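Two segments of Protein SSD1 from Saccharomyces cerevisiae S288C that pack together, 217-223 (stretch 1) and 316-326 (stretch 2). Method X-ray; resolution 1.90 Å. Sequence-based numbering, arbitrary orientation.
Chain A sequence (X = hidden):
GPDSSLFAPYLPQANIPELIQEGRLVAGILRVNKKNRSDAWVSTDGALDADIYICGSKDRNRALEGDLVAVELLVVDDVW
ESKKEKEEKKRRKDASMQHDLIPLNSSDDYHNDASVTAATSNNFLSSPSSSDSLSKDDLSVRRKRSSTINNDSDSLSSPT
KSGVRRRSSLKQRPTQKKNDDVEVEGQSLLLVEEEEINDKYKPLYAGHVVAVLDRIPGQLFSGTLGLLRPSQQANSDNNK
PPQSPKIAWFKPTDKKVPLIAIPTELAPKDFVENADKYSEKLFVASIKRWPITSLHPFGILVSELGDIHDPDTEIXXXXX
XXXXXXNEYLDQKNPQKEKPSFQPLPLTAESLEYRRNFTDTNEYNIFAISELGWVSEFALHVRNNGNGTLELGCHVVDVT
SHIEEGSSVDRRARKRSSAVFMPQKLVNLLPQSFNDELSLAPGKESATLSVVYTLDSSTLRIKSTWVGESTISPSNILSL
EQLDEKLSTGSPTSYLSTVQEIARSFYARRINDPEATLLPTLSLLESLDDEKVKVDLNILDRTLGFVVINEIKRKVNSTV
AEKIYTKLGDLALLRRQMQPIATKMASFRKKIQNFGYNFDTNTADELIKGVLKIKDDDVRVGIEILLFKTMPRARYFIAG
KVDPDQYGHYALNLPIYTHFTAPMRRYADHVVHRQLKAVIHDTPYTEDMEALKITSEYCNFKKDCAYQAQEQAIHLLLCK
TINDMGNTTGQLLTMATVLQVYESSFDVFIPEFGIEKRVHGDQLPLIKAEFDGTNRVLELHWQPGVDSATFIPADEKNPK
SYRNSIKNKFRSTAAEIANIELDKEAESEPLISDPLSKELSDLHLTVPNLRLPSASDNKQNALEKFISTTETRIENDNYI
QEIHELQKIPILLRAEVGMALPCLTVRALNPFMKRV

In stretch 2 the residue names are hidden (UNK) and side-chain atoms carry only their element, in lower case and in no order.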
# COMPACT_ATOMS: atom_id res chain seq x y z
N PRO A 217 2.25 20.76 -6.37
CA PRO A 217 3.53 21.34 -6.78
C PRO A 217 4.68 20.83 -5.91
O PRO A 217 4.49 20.27 -4.83
CB PRO A 217 3.31 22.84 -6.58
CG PRO A 217 2.33 22.93 -5.46
CD PRO A 217 1.44 21.70 -5.57
N GLY A 218 5.89 21.04 -6.42
CA GLY A 218 7.08 20.69 -5.66
C GLY A 218 7.30 19.21 -5.43
O GLY A 218 7.93 18.83 -4.44
N GLN A 219 6.82 18.36 -6.33
CA GLN A 219 7.05 16.93 -6.19
C GLN A 219 8.53 16.62 -6.40
O GLN A 219 9.21 17.27 -7.20
CB GLN A 219 6.20 16.15 -7.18
CG GLN A 219 4.70 16.22 -6.92
CD GLN A 219 3.89 15.42 -7.93
OE1 GLN A 219 4.17 14.25 -8.19
NE2 GLN A 219 2.87 16.05 -8.49
N LEU A 220 9.03 15.64 -5.66
CA LEU A 220 10.43 15.24 -5.72
C LEU A 220 10.54 13.82 -6.24
O LEU A 220 9.62 13.00 -6.07
CB LEU A 220 11.10 15.33 -4.34
CG LEU A 220 11.01 16.69 -3.64
CD1 LEU A 220 11.50 16.59 -2.20
CD2 LEU A 220 11.79 17.73 -4.41
N PHE A 221 11.68 13.52 -6.87
CA PHE A 221 11.94 12.22 -7.46
C PHE A 221 13.37 11.81 -7.16
O PHE A 221 14.30 12.56 -7.44
CB PHE A 221 11.74 12.25 -8.98
CG PHE A 221 10.41 12.79 -9.41
CD1 PHE A 221 9.27 12.02 -9.28
CD2 PHE A 221 10.31 14.06 -9.93
CE1 PHE A 221 8.04 12.52 -9.67
CE2 PHE A 221 9.08 14.57 -10.33
CZ PHE A 221 7.95 13.79 -10.19
N SER A 222 13.53 10.62 -6.59
CA SER A 222 14.85 10.05 -6.38
C SER A 222 15.25 9.23 -7.60
O SER A 222 14.39 8.69 -8.30
CB SER A 222 14.86 9.18 -5.13
OG SER A 222 13.99 8.08 -5.30
N GLY A 223 16.55 9.16 -7.85
CA GLY A 223 17.03 8.43 -9.00
C GLY A 223 18.51 8.67 -9.23
O GLY A 223 19.22 9.20 -8.38
N UNK A 316 16.50 7.40 3.43
CA UNK A 316 16.37 8.81 3.07
C UNK A 316 15.80 8.95 1.66
O UNK A 316 14.96 9.82 1.41
c UNK A 316 17.73 9.49 3.19
o UNK A 316 16.50 11.53 3.17
o UNK A 316 18.68 11.67 3.29
c UNK A 316 17.63 11.00 3.21
N UNK A 317 16.25 8.10 0.74
CA UNK A 317 15.78 8.17 -0.64
C UNK A 317 14.31 7.80 -0.75
O UNK A 317 13.56 8.42 -1.52
c UNK A 317 16.62 7.25 -1.53
o UNK A 317 16.06 7.15 -2.82
N UNK A 318 13.87 6.79 0.01
CA UNK A 318 12.46 6.44 0.03
C UNK A 318 11.63 7.61 0.53
O UNK A 318 10.57 7.93 -0.03
c UNK A 318 12.79 3.95 0.16
c UNK A 318 12.23 5.18 0.89
c UNK A 318 12.89 2.72 1.01
c UNK A 318 10.73 5.01 1.22
N UNK A 319 12.09 8.28 1.59
CA UNK A 319 11.34 9.40 2.15
C UNK A 319 11.27 10.56 1.15
O UNK A 319 10.19 11.12 0.92
c UNK A 319 10.28 8.98 5.10
c UNK A 319 11.74 8.95 4.67
c UNK A 319 12.64 9.36 5.83
c UNK A 319 11.98 9.86 3.46
N UNK A 320 12.40 10.93 0.56
CA UNK A 320 12.42 12.05 -0.38
C UNK A 320 11.60 11.75 -1.62
O UNK A 320 10.90 12.63 -2.14
n UNK A 320 15.52 14.20 2.06
c UNK A 320 13.85 12.39 -0.81
n UNK A 320 17.52 14.70 3.10
c UNK A 320 14.66 14.05 0.89
n UNK A 320 17.34 14.88 0.82
c UNK A 320 14.86 12.70 0.26
c UNK A 320 16.79 14.59 1.99
N UNK A 321 11.72 10.53 -2.15
CA UNK A 321 10.96 10.17 -3.34
C UNK A 321 9.47 10.28 -3.08
O UNK A 321 8.69 10.52 -4.01
c UNK A 321 11.30 8.75 -3.78
o UNK A 321 10.18 7.33 -5.33
o UNK A 321 10.94 9.25 -6.08
c UNK A 321 10.76 8.42 -5.16
N UNK A 322 9.06 10.09 -1.83
CA UNK A 322 7.68 10.27 -1.43
C UNK A 322 7.43 11.62 -0.76
O UNK A 322 6.46 11.75 -0.01
o UNK A 322 6.23 7.61 -2.10
n UNK A 322 8.14 6.93 -1.15
c UNK A 322 7.16 7.81 -1.33
c UNK A 322 7.26 9.10 -0.54
N UNK A 323 8.30 12.60 -0.99
CA UNK A 323 8.01 14.01 -0.71
C UNK A 323 8.02 14.34 0.78
O UNK A 323 7.38 15.30 1.22
c UNK A 323 6.64 14.19 -2.82
c UNK A 323 6.67 14.43 -1.33
o UNK A 323 7.31 14.89 -3.57
n UNK A 323 5.92 13.16 -3.25
N UNK A 324 8.75 13.56 1.57
CA UNK A 324 8.93 13.83 2.99
C UNK A 324 10.34 14.38 3.19
O UNK A 324 11.32 13.62 3.17
c UNK A 324 6.27 12.66 4.50
c UNK A 324 4.96 12.21 4.43
c UNK A 324 4.64 11.16 3.59
c UNK A 324 8.68 12.57 3.82
c UNK A 324 6.93 11.02 2.92
c UNK A 324 5.63 10.56 2.84
c UNK A 324 7.27 12.07 3.75
N UNK A 325 10.45 15.70 3.37
CA UNK A 325 11.72 16.31 3.73
C UNK A 325 11.96 16.26 5.23
O UNK A 325 13.11 16.22 5.67
c UNK A 325 12.88 17.20 1.05
c UNK A 325 11.80 19.43 1.39
c UNK A 325 11.78 17.75 3.23
c UNK A 325 11.74 17.95 1.72
N UNK A 326 10.89 16.30 6.02
CA UNK A 326 10.96 16.10 7.47
C UNK A 326 11.81 17.17 8.15
O UNK A 326 12.40 16.94 9.20
o UNK A 326 10.70 13.71 7.18
c UNK A 326 11.50 14.71 7.79
O HOH W 1 5.94 12.23 -6.46
O HOH W 2 11.62 8.54 -8.69

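Position 316 has two side-chain carbons, the second carrying two oxygens. It lies out of reach of stretch 1. This is a carboxylate one carbon from the backbone: Asp316.

Position 317 has one carbon and one oxygen. The oxygen touches Ser222 CB. A short hydroxyl side chain makes it Ser317. Ser317 OG lies 3.3 Å from Ser222 CB. A weak hydrogen bond is possible between Ser222 OG and Ser317 OG, 3.4 Å apart.

Position 318 has four carbons, forked at the first, with one arm two carbons long. It points away from stretch 1. Branching at CB with unequal arms gives Ile318.

Position 319 also has four carbons, but the fork is at the second. It does not reach stretch 1. It is Leu319.

Position 320 has three carbons, a nitrogen, then a carbon bearing two more nitrogens. This guanidinium defines Arg320. The end of the side chain leads away from stretch 1, and Arg320 NE sits 3.1 Å from Asp316 OD1 in a salt bridge. The contact with stretch 1 comes from the backbone: Arg320 O is 3.5 Å from Leu220 CB.

Position 321 has two carbons, the second carrying two oxygens. One oxygen accepts a hydrogen bond from Ser222 N. The residue is Asp321, and the distance from Ser222 N to Asp321 OD1 is 3.0 Å.

Position 322 has two carbons, the second carrying one oxygen and one nitrogen. It points away. The nitrogen donates to the backbone O of Ile318, as an amide can: Asn322, the first residue to leave helical phi/psi.

Position 323 again has two carbons ending in one oxygen and one nitrogen. The oxygen accepts from Leu220 N. This is Asn323, with Leu220 N to Asn323 OD1 at 2.8 Å.

Position 324 has one carbon and a six-carbon ring with no oxygen. It points away. It is Phe324.

Position 325 has four carbons, forked at the second. One terminal carbon meets Leu220. It is Leu325; Leu220 CD1 and Leu325 CD2 are 3.6 Å apart.

Position 326 has one carbon and one oxygen, out of reach. It is Ser326.

The contact rests on two backbone NH groups of stretch 1, Leu220 N and Ser222 N, each capturing a side-chain oxygen from the helix end or the turn after it. Water 2 reinforces this, its O lying 2.8 Å from both Ser222 O and Asp321 OD1 and donating to each. The leucine pair adds an apolar patch beside these polar bonds.

Stretch 2, residues 316-326: DSILRDNNFLS
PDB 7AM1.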